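Local coordinates for glycine betaine/carnitine/choline ABC transporter%2C ATP-binding protein%2C putative (Staphylococcus aureus, PDB 5IIP) that probably serves as the ATP-binding subunit of the osmolyte uptake system OpuC, which the second messenger c-di-AMP inhibits, and carries a pair of CBS domains, at residues D[128-133]-D[139-144]. Numbering follows the deposited sequence.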
loop_
_atom_site.group_PDB
_atom_site.type_symbol
_atom_site.label_atom_id
_atom_site.label_comp_id
_atom_site.label_asym_id
_atom_site.label_seq_id
_atom_site.Cartn_x
_atom_site.Cartn_y
_atom_site.Cartn_z
ATOM N N VAL D 128 -2.843 -5.247 8.782
ATOM C CA VAL D 128 -2.105 -4.125 9.283
ATOM C C VAL D 128 -0.959 -4.559 10.176
ATOM O O VAL D 128 -1.141 -4.943 11.303
ATOM C CB VAL D 128 -3.037 -3.220 10.072
ATOM C CG1 VAL D 128 -2.377 -1.912 10.386
ATOM C CG2 VAL D 128 -4.305 -2.977 9.303
ATOM N N PRO D 129 0.242 -4.504 9.667
ATOM C CA PRO D 129 1.418 -4.908 10.419
ATOM C C PRO D 129 1.703 -4.050 11.612
ATOM O O PRO D 129 1.539 -2.881 11.531
ATOM C CB PRO D 129 2.533 -4.767 9.409
ATOM C CG PRO D 129 1.891 -4.737 8.121
ATOM C CD PRO D 129 0.568 -4.145 8.301
ATOM N N VAL D 130 2.150 -4.636 12.701
ATOM C CA VAL D 130 2.474 -3.886 13.886
ATOM C C VAL D 130 3.957 -3.856 14.046
ATOM O O VAL D 130 4.603 -4.859 14.023
ATOM C CB VAL D 130 1.883 -4.513 15.126
ATOM C CG1 VAL D 130 2.264 -3.729 16.351
ATOM C CG2 VAL D 130 0.396 -4.598 14.988
ATOM N N VAL D 131 4.482 -2.665 14.221
ATOM C CA VAL D 131 5.905 -2.460 14.347
ATOM C C VAL D 131 6.347 -1.682 15.561
ATOM O O VAL D 131 5.588 -0.970 16.145
ATOM C CB VAL D 131 6.455 -1.685 13.138
ATOM C CG1 VAL D 131 6.153 -2.406 11.862
ATOM C CG2 VAL D 131 5.899 -0.298 13.099
ATOM N N ASP D 132 7.611 -1.843 15.914
ATOM C CA ASP D 132 8.215 -1.128 17.014
ATOM C C ASP D 132 8.817 0.148 16.499
ATOM O O ASP D 132 8.769 0.388 15.330
ATOM C CB ASP D 132 9.211 -1.993 17.758
ATOM C CG ASP D 132 10.444 -2.319 16.969
ATOM O OD1 ASP D 132 10.778 -1.634 16.001
ATOM O OD2 ASP D 132 11.108 -3.274 17.360
ATOM N N ASP D 133 9.394 0.961 17.359
ATOM C CA ASP D 133 9.950 2.226 16.913
ATOM C C ASP D 133 11.078 2.010 15.952
ATOM O O ASP D 133 11.408 2.882 15.174
ATOM N N GLY D 139 4.080 -7.878 15.244
ATOM C CA GLY D 139 2.740 -8.388 15.232
ATOM C C GLY D 139 1.881 -8.035 14.053
ATOM O O GLY D 139 2.257 -7.277 13.217
ATOM N N LEU D 140 0.697 -8.608 14.015
ATOM C CA LEU D 140 -0.250 -8.343 12.963
ATOM C C LEU D 140 -1.683 -8.173 13.404
ATOM O O LEU D 140 -2.188 -8.937 14.202
ATOM C CB LEU D 140 -0.228 -9.484 11.964
ATOM C CG LEU D 140 -1.195 -9.349 10.814
ATOM C CD1 LEU D 140 -0.690 -8.257 9.927
ATOM C CD2 LEU D 140 -1.330 -10.629 10.040
ATOM N N ILE D 141 -2.357 -7.181 12.856
ATOM C CA ILE D 141 -3.753 -7.016 13.137
ATOM C C ILE D 141 -4.510 -7.070 11.836
ATOM O O ILE D 141 -4.221 -6.373 10.937
ATOM C CB ILE D 141 -4.051 -5.748 13.921
ATOM C CG1 ILE D 141 -3.888 -4.546 13.070
ATOM C CG2 ILE D 141 -3.129 -5.648 15.104
ATOM C CD1 ILE D 141 -4.004 -3.258 13.843
ATOM N N THR D 142 -5.480 -7.935 11.744
ATOM C CA THR D 142 -6.255 -8.058 10.539
ATOM C C THR D 142 -7.529 -7.263 10.620
ATOM O O THR D 142 -8.007 -6.988 11.677
ATOM C CB THR D 142 -6.626 -9.517 10.271
ATOM O OG1 THR D 142 -7.488 -9.981 11.283
ATOM C CG2 THR D 142 -5.424 -10.372 10.274
ATOM N N ARG D 143 -8.068 -6.892 9.489
ATOM C CA ARG D 143 -9.305 -6.174 9.461
ATOM C C ARG D 143 -10.411 -7.046 10.005
ATOM O O ARG D 143 -11.317 -6.585 10.635
ATOM C CB ARG D 143 -9.627 -5.702 8.071
ATOM C CG ARG D 143 -10.789 -4.742 8.028
ATOM C CD ARG D 143 -11.070 -4.242 6.646
ATOM N NE ARG D 143 -12.219 -3.393 6.615
ATOM C CZ ARG D 143 -13.440 -3.835 6.734
ATOM N NH1 ARG D 143 -13.680 -5.099 6.894
ATOM N NH2 ARG D 143 -14.416 -2.998 6.708
ATOM N N ALA D 144 -10.325 -8.333 9.745
ATOM C CA ALA D 144 -11.331 -9.270 10.186
ATOM C C ALA D 144 -11.406 -9.342 11.655
ATOM O O ALA D 144 -12.455 -9.464 12.214
ATOM C CB ALA D 144 -11.088 -10.634 9.617
#
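Val128 and Val130 pair with Ile141 and Gly139 in the beta hairpin of the second CBS domain, formed by strands 127-131 and 137-142. Residues 128-131 and 139-142 run antiparallel, with 150° between their N-to-C directions. Val128 and Ile141 form one hydrogen-bonded pair: Val128 N reaches Ile141 O at 2.8 Å, and Ile141 N reaches Val128 O at 3.0 Å. Val130 and Gly139 form the next, with Val130 N 2.7 Å from Gly139 O and a longer return bond of 3.3 Å from Gly139 N to Val130 O. Pro129, which has no N-H, faces Leu140 in the non-hydrogen-bonded pair between them. The hairpin belongs to the small sheet of this CBS domain. Strand 127-131 is the central strand, and its other edge bonds to Val107 through Pro129 and Val131.

One face carries Val128, Val130 and Ile141. Ile141 CG1 sits between its backbone N and carbonyl carbon (chi1 72°), which brings it 3.4 Å from Val128 CB. Its other branch, CG2, meets Val130 CG2 at 3.7 Å, the two side chains crossing at about a right angle. Ile141 also packs on Ile120 of helix 114-122. On the opposite face, Leu140 CD1 lies over the face of the Val128-Pro129 peptide, 3.6 Å from Val128 O. Pro129 and Leu140 both touch Phe69 on strand 67-71, joining this face to the first CBS domain.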